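Local coordinates for aminotransferase (Neisseria meningitidis Z2491, PDB 3JTX), which probably catalyses pyridoxal-phosphate-dependent transfer of amino groups between amino acids and keto acids, as in class I and II aminotransferases, at residues Q197-E208 with R232-T241. Residues are numbered along the deposited sequence; the frame is centred on the assembly and turned at random.
Sequences QDKYGFIIASDE and RSRQKLLMFT
R232 NH2 is gripped by two acceptors from the end of helix 187-200: D198 OD1, which it meets at 2.7 Å from above the carboxylate plane, and Q197 OE1. NH1 meanwhile reaches D198 OD2 almost straight (175°), which makes an end-on salt bridge, the carboxylate turned 36° against the guanidinium. The Q197 amide is nearly coplanar with the guanidinium and receives NH2 on a lone pair in its carbonyl plane. R232 gets there with CG opposite the backbone N (chi1 -177°) and the chain extended as far as NE. At the other end of the amide, Q197 NE2 donates to F202 O at 2.9 Å and, weakly, to K236 O in the turn before strand 237-242; the bonds at both ends settle which end is oxygen and which nitrogen. K236 NZ closes this end with a 2.8 Å bond to G201 O.

From here the two strands run parallel, neighbours in the mixed seven-stranded sheet of the large domain of fold type I aminotransferases, joined by a beta-alpha-beta crossover through helix 223-229. K236 O accepts I204 N at 2.8 Å, and the alternation continues through L238 N to I204 O, S206 N to L238 O, F240 N to S206 O and E208 N to F240 O. On one face I204 CD1 packs alongside L237 CD2 at 3.6 Å, both side chains touching F194 of helix 187-200; on the other, A205 CB meets F240 CE1 obliquely. Beyond S206, whose OG bonds E208 OE2 at 2.8 Å, E208 OE1 touches the methyl CE of selenomethionine M239. D207, on the F240 face, sends OD2 to Y133 OH and to the pyridine N1 of the cofactor-bearing lysine at position 245, as the aspartate of fold type I enzymes does.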
ATOM      1  N   GLN A 197      15.830 -10.344 -23.578  1.00 15.72           N
ATOM      2  CA  GLN A 197      15.099 -11.207 -22.656  1.00 15.69           C
ATOM      3  C   GLN A 197      15.275 -12.689 -23.000  1.00 15.95           C
ATOM      4  O   GLN A 197      15.480 -13.518 -22.104  1.00 15.66           O
ATOM      5  CB  GLN A 197      13.612 -10.838 -22.615  1.00 15.66           C
ATOM      6  CG  GLN A 197      12.823 -11.585 -21.544  1.00 16.51           C
ATOM      7  CD  GLN A 197      11.373 -11.146 -21.482  1.00 18.06           C
ATOM      8  OE1 GLN A 197      10.668 -11.202 -22.494  1.00 18.15           O
ATOM      9  NE2 GLN A 197      10.926 -10.669 -20.306  1.00 16.56           N
ATOM     10  N   ASP A 198      15.191 -13.037 -24.281  1.00 16.31           N
ATOM     11  CA  ASP A 198      15.370 -14.436 -24.680  1.00 17.36           C
ATOM     12  C   ASP A 198      16.761 -14.914 -24.351  1.00 17.41           C
ATOM     13  O   ASP A 198      16.951 -16.065 -24.019  1.00 17.11           O
ATOM     14  CB  ASP A 198      15.114 -14.639 -26.186  1.00 17.49           C
ATOM     15  CG  ASP A 198      13.645 -14.541 -26.535  1.00 18.29           C
ATOM     16  OD1 ASP A 198      12.812 -14.737 -25.641  1.00 19.60           O
ATOM     17  OD2 ASP A 198      13.316 -14.258 -27.696  1.00 20.37           O
ATOM     18  N   LYS A 199      17.731 -14.020 -24.447  1.00 18.06           N
ATOM     19  CA  LYS A 199      19.124 -14.374 -24.186  1.00 19.09           C
ATOM     20  C   LYS A 199      19.384 -14.532 -22.677  1.00 19.33           C
ATOM     21  O   LYS A 199      20.028 -15.492 -22.251  1.00 19.24           O
ATOM     22  CB  LYS A 199      20.027 -13.293 -24.782  1.00 19.48           C
ATOM     23  CG  LYS A 199      21.508 -13.599 -24.736  1.00 21.68           C
ATOM     24  CD  LYS A 199      22.244 -12.795 -25.814  1.00 23.91           C
ATOM     25  CE  LYS A 199      23.750 -12.878 -25.671  1.00 25.22           C
ATOM     26  NZ  LYS A 199      24.268 -14.247 -25.936  1.00 27.46           N
ATOM     27  N   TYR A 200      18.854 -13.610 -21.872  1.00 18.81           N
ATOM     28  CA  TYR A 200      19.243 -13.497 -20.453  1.00 18.95           C
ATOM     29  C   TYR A 200      18.151 -13.808 -19.432  1.00 18.47           C
ATOM     30  O   TYR A 200      18.466 -14.020 -18.266  1.00 19.32           O
ATOM     31  CB  TYR A 200      19.796 -12.102 -20.169  1.00 19.31           C
ATOM     32  CG  TYR A 200      21.072 -11.805 -20.899  1.00 20.28           C
ATOM     33  CD1 TYR A 200      22.224 -12.540 -20.638  1.00 21.19           C
ATOM     34  CD2 TYR A 200      21.138 -10.790 -21.838  1.00 21.42           C
ATOM     35  CE1 TYR A 200      23.394 -12.279 -21.294  1.00 21.84           C
ATOM     36  CE2 TYR A 200      22.322 -10.507 -22.505  1.00 21.29           C
ATOM     37  CZ  TYR A 200      23.448 -11.265 -22.227  1.00 22.43           C
ATOM     38  OH  TYR A 200      24.633 -11.022 -22.871  1.00 22.99           O
ATOM     39  N   GLY A 201      16.882 -13.810 -19.836  1.00 17.60           N
ATOM     40  CA  GLY A 201      15.802 -14.307 -18.975  1.00 17.08           C
ATOM     41  C   GLY A 201      15.227 -13.395 -17.891  1.00 16.39           C
ATOM     42  O   GLY A 201      14.491 -13.869 -17.015  1.00 17.24           O
ATOM     43  N   PHE A 202      15.529 -12.099 -17.941  1.00 15.70           N
ATOM     44  CA  PHE A 202      14.965 -11.138 -16.988  1.00 14.85           C
ATOM     45  C   PHE A 202      13.465 -10.903 -17.261  1.00 14.86           C
ATOM     46  O   PHE A 202      12.961 -11.232 -18.326  1.00 15.04           O
ATOM     47  CB  PHE A 202      15.694  -9.789 -17.054  1.00 14.69           C
ATOM     48  CG  PHE A 202      15.797  -9.217 -18.444  1.00 14.59           C
ATOM     49  CD1 PHE A 202      14.724  -8.557 -19.023  1.00 15.36           C
ATOM     50  CD2 PHE A 202      16.983  -9.326 -19.172  1.00 15.85           C
ATOM     51  CE1 PHE A 202      14.827  -8.026 -20.311  1.00 14.95           C
ATOM     52  CE2 PHE A 202      17.091  -8.803 -20.449  1.00 16.11           C
ATOM     53  CZ  PHE A 202      16.004  -8.151 -21.020  1.00 15.39           C
ATOM     54  N   ILE A 203      12.793 -10.305 -16.278  1.00 13.96           N
ATOM     55  CA  ILE A 203      11.408  -9.891 -16.374  1.00 13.92           C
ATOM     56  C   ILE A 203      11.411  -8.482 -16.915  1.00 14.21           C
ATOM     57  O   ILE A 203      12.305  -7.709 -16.589  1.00 14.22           O
ATOM     58  CB  ILE A 203      10.751  -9.909 -14.967  1.00 13.70           C
ATOM     59  CG1 ILE A 203      10.617 -11.350 -14.488  1.00 13.96           C
ATOM     60  CG2 ILE A 203       9.397  -9.209 -14.960  1.00 11.72           C
ATOM     61  CD1 ILE A 203      10.440 -11.475 -12.972  1.00 15.84           C
ATOM     62  N   ILE A 204      10.441  -8.148 -17.758  1.00 14.03           N
ATOM     63  CA  ILE A 204      10.272  -6.759 -18.225  1.00 14.50           C
ATOM     64  C   ILE A 204       9.097  -6.107 -17.508  1.00 14.90           C
ATOM     65  O   ILE A 204       7.994  -6.671 -17.484  1.00 14.92           O
ATOM     66  CB  ILE A 204      10.021  -6.697 -19.758  1.00 14.78           C
ATOM     67  CG1 ILE A 204      11.273  -7.163 -20.507  1.00 14.78           C
ATOM     68  CG2 ILE A 204       9.638  -5.269 -20.186  1.00 14.78           C
ATOM     69  CD1 ILE A 204      11.023  -7.478 -22.000  1.00 14.04           C
ATOM     70  N   ALA A 205       9.347  -4.949 -16.891  1.00 14.88           N
ATOM     71  CA  ALA A 205       8.321  -4.157 -16.245  1.00 15.33           C
ATOM     72  C   ALA A 205       8.198  -2.844 -17.023  1.00 15.99           C
ATOM     73  O   ALA A 205       9.154  -2.047 -17.081  1.00 16.31           O
ATOM     74  CB  ALA A 205       8.676  -3.906 -14.745  1.00 15.20           C
ATOM     75  N   SER A 206       7.036  -2.642 -17.645  1.00 16.01           N
ATOM     76  CA  SER A 206       6.786  -1.481 -18.481  1.00 15.45           C
ATOM     77  C   SER A 206       5.814  -0.498 -17.822  1.00 15.56           C
ATOM     78  O   SER A 206       4.640  -0.807 -17.616  1.00 15.81           O
ATOM     79  CB  SER A 206       6.262  -1.919 -19.846  1.00 16.54           C
ATOM     80  OG  SER A 206       6.240  -0.829 -20.747  1.00 16.03           O
ATOM     81  N   ASP A 207       6.332   0.688 -17.507  1.00 14.95           N
ATOM     82  CA  ASP A 207       5.590   1.765 -16.856  1.00 15.49           C
ATOM     83  C   ASP A 207       4.917   2.609 -17.933  1.00 15.37           C
ATOM     84  O   ASP A 207       5.570   3.391 -18.637  1.00 15.88           O
ATOM     85  CB  ASP A 207       6.547   2.588 -16.000  1.00 15.86           C
ATOM     86  CG  ASP A 207       5.868   3.713 -15.225  1.00 17.14           C
ATOM     87  OD1 ASP A 207       4.697   4.062 -15.505  1.00 18.61           O
ATOM     88  OD2 ASP A 207       6.556   4.260 -14.332  1.00 18.32           O
ATOM     89  N   GLU A 208       3.615   2.413 -18.078  1.00 15.55           N
ATOM     90  CA  GLU A 208       2.844   3.003 -19.176  1.00 15.70           C
ATOM     91  C   GLU A 208       1.804   4.043 -18.747  1.00 16.43           C
ATOM     92  O   GLU A 208       0.812   4.282 -19.457  1.00 15.59           O
ATOM     93  CB  GLU A 208       2.206   1.876 -19.998  1.00 16.13           C
ATOM     94  CG  GLU A 208       3.288   1.051 -20.682  1.00 15.97           C
ATOM     95  CD  GLU A 208       2.801  -0.146 -21.488  1.00 17.66           C
ATOM     96  OE1 GLU A 208       1.572  -0.357 -21.646  1.00 15.35           O
ATOM     97  OE2 GLU A 208       3.696  -0.873 -21.968  1.00 18.13           O
ATOM     98  N   ARG A 232       4.805 -12.812 -29.997  1.00 15.07           N
ATOM     99  CA  ARG A 232       5.478 -13.234 -28.771  1.00 15.93           C
ATOM    100  C   ARG A 232       4.460 -13.382 -27.652  1.00 16.00           C
ATOM    101  O   ARG A 232       3.514 -12.611 -27.588  1.00 16.84           O
ATOM    102  CB  ARG A 232       6.502 -12.153 -28.393  1.00 15.86           C
ATOM    103  CG  ARG A 232       7.354 -12.459 -27.179  1.00 17.19           C
ATOM    104  CD  ARG A 232       8.369 -11.340 -26.910  1.00 19.56           C
ATOM    105  NE  ARG A 232       9.281 -11.722 -25.835  1.00 19.94           N
ATOM    106  CZ  ARG A 232      10.403 -12.421 -26.007  1.00 19.63           C
ATOM    107  NH1 ARG A 232      10.794 -12.799 -27.229  1.00 19.18           N
ATOM    108  NH2 ARG A 232      11.144 -12.740 -24.951  1.00 19.19           N
ATOM    109  N   SER A 233       4.649 -14.369 -26.779  1.00 15.70           N
ATOM    110  CA  SER A 233       3.782 -14.559 -25.619  1.00 16.08           C
ATOM    111  C   SER A 233       4.001 -13.437 -24.586  1.00 16.04           C
ATOM    112  O   SER A 233       4.879 -12.594 -24.733  1.00 15.30           O
ATOM    113  CB  SER A 233       4.077 -15.916 -24.967  1.00 16.47           C
ATOM    114  OG  SER A 233       5.246 -15.855 -24.155  1.00 16.62           O
ATOM    115  N   ARG A 234       3.216 -13.462 -23.525  1.00 16.44           N
ATOM    116  CA  ARG A 234       3.372 -12.521 -22.416  1.00 16.77           C
ATOM    117  C   ARG A 234       4.254 -13.050 -21.292  1.00 16.32           C
ATOM    118  O   ARG A 234       4.223 -12.503 -20.197  1.00 15.78           O
ATOM    119  CB  ARG A 234       2.009 -12.194 -21.837  1.00 17.63           C
ATOM    120  CG  ARG A 234       1.225 -11.303 -22.698  1.00 19.25           C
ATOM    121  CD  ARG A 234      -0.222 -11.253 -22.252  1.00 22.04           C
ATOM    122  NE  ARG A 234      -0.953 -10.731 -23.374  1.00 24.84           N
ATOM    123  CZ  ARG A 234      -2.179 -11.058 -23.732  1.00 23.82           C
ATOM    124  NH1 ARG A 234      -2.933 -11.905 -23.026  1.00 22.63           N
ATOM    125  NH2 ARG A 234      -2.657 -10.494 -24.818  1.00 22.43           N
ATOM    126  N   GLN A 235       5.022 -14.111 -21.529  1.00 15.48           N
ATOM    127  CA  GLN A 235       5.866 -14.680 -20.476  0.50 15.74           C
ATOM    128  C   GLN A 235       6.893 -13.641 -20.017  1.00 15.24           C
ATOM    129  O   GLN A 235       7.580 -13.022 -20.850  1.00 14.58           O
ATOM    130  CB  GLN A 235       6.586 -15.947 -20.962  0.50 15.94           C
ATOM    131  CG  GLN A 235       7.282 -16.719 -19.842  0.50 17.30           C
ATOM    132  CD  GLN A 235       7.986 -17.968 -20.324  0.50 18.85           C
ATOM    133  OE1 GLN A 235       7.603 -19.078 -19.976  0.50 20.20           O
ATOM    134  NE2 GLN A 235       9.020 -17.794 -21.121  0.50 20.47           N
ATOM    135  N   LYS A 236       7.001 -13.459 -18.700  1.00 14.74           N
ATOM    136  CA  LYS A 236       7.943 -12.528 -18.081  1.00 14.85           C
ATOM    137  C   LYS A 236       7.738 -11.053 -18.501  1.00 14.66           C
ATOM    138  O   LYS A 236       8.690 -10.266 -18.482  1.00 14.51           O
ATOM    139  CB  LYS A 236       9.381 -12.978 -18.334  1.00 15.79           C
ATOM    140  CG  LYS A 236       9.751 -14.315 -17.659  1.00 18.34           C
ATOM    141  CD  LYS A 236      11.242 -14.605 -17.770  1.00 21.21           C
ATOM    142  CE  LYS A 236      11.602 -15.860 -16.972  1.00 23.34           C
ATOM    143  NZ  LYS A 236      13.015 -16.276 -17.201  1.00 24.56           N
ATOM    144  N   LEU A 237       6.510 -10.706 -18.894  1.00 14.20           N
ATOM    145  CA  LEU A 237       6.116  -9.329 -19.237  1.00 14.99           C
ATOM    146  C   LEU A 237       5.023  -8.861 -18.305  1.00 15.08           C
ATOM    147  O   LEU A 237       4.054  -9.575 -18.093  1.00 15.15           O
ATOM    148  CB  LEU A 237       5.547  -9.239 -20.656  1.00 14.74           C
ATOM    149  CG  LEU A 237       6.379  -9.696 -21.840  1.00 16.80           C
ATOM    150  CD1 LEU A 237       5.613  -9.381 -23.140  1.00 16.77           C
ATOM    151  CD2 LEU A 237       7.751  -9.008 -21.828  1.00 17.75           C
ATOM    152  N   LEU A 238       5.177  -7.659 -17.759  1.00 15.31           N
ATOM    153  CA  LEU A 238       4.143  -7.027 -16.964  1.00 15.40           C
ATOM    154  C   LEU A 238       4.077  -5.552 -17.338  1.00 15.64           C
ATOM    155  O   LEU A 238       5.099  -4.876 -17.365  1.00 15.31           O
ATOM    156  CB  LEU A 238       4.448  -7.146 -15.482  1.00 15.66           C
ATOM    157  CG  LEU A 238       4.332  -8.530 -14.829  1.00 17.65           C
ATOM    158  CD1 LEU A 238       4.877  -8.422 -13.401  1.00 19.66           C
ATOM    159  CD2 LEU A 238       2.876  -9.069 -14.844  1.00 17.72           C
HETATM  160  N   MSE A 239       2.874  -5.066 -17.638  1.00 15.44           N
HETATM  161  CA  MSE A 239       2.650  -3.642 -17.789  1.00 15.69           C
HETATM  162  C   MSE A 239       2.074  -3.083 -16.490  1.00 15.28           C
HETATM  163  O   MSE A 239       1.271  -3.732 -15.824  1.00 14.97           O
HETATM  164  CB  MSE A 239       1.686  -3.376 -18.947  1.00 15.90           C
HETATM  165  CG  MSE A 239       0.273  -3.772 -18.638  1.00 18.49           C
HETATM  166 SE   MSE A 239      -1.069  -3.224 -19.929  0.75 19.67          SE
HETATM  167  CE  MSE A 239      -1.170  -1.424 -19.753  1.00 16.04           C
ATOM    168  N   PHE A 240       2.492  -1.871 -16.138  1.00 15.23           N
ATOM    169  CA  PHE A 240       2.010  -1.169 -14.964  1.00 15.35           C
ATOM    170  C   PHE A 240       1.356   0.107 -15.459  1.00 15.47           C
ATOM    171  O   PHE A 240       1.967   0.880 -16.224  1.00 15.98           O
ATOM    172  CB  PHE A 240       3.188  -0.820 -14.040  1.00 14.98           C
ATOM    173  CG  PHE A 240       3.807  -1.991 -13.400  1.00 15.74           C
ATOM    174  CD1 PHE A 240       4.689  -2.811 -14.102  1.00 15.22           C
ATOM    175  CD2 PHE A 240       3.514  -2.301 -12.075  1.00 16.98           C
ATOM    176  CE1 PHE A 240       5.253  -3.892 -13.518  1.00 16.27           C
ATOM    177  CE2 PHE A 240       4.090  -3.408 -11.470  1.00 18.14           C
ATOM    178  CZ  PHE A 240       4.964  -4.211 -12.193  1.00 18.32           C
ATOM    179  N   THR A 241       0.099   0.324 -15.086  1.00 15.64           N
ATOM    180  CA  THR A 241      -0.534   1.575 -15.420  1.00 15.67           C
ATOM    181  C   THR A 241      -1.427   2.109 -14.320  1.00 16.74           C
ATOM    182  O   THR A 241      -1.572   1.482 -13.270  1.00 17.24           O
ATOM    183  CB  THR A 241      -1.235   1.529 -16.780  1.00 16.50           C
ATOM    184  OG1 THR A 241      -1.494   2.876 -17.194  1.00 17.49           O
ATOM    185  CG2 THR A 241      -2.546   0.704 -16.741  1.00 15.30           C
TER
HETATM  186  O   HOH W   1      -1.963   2.649 -19.685  1.00 24.30           O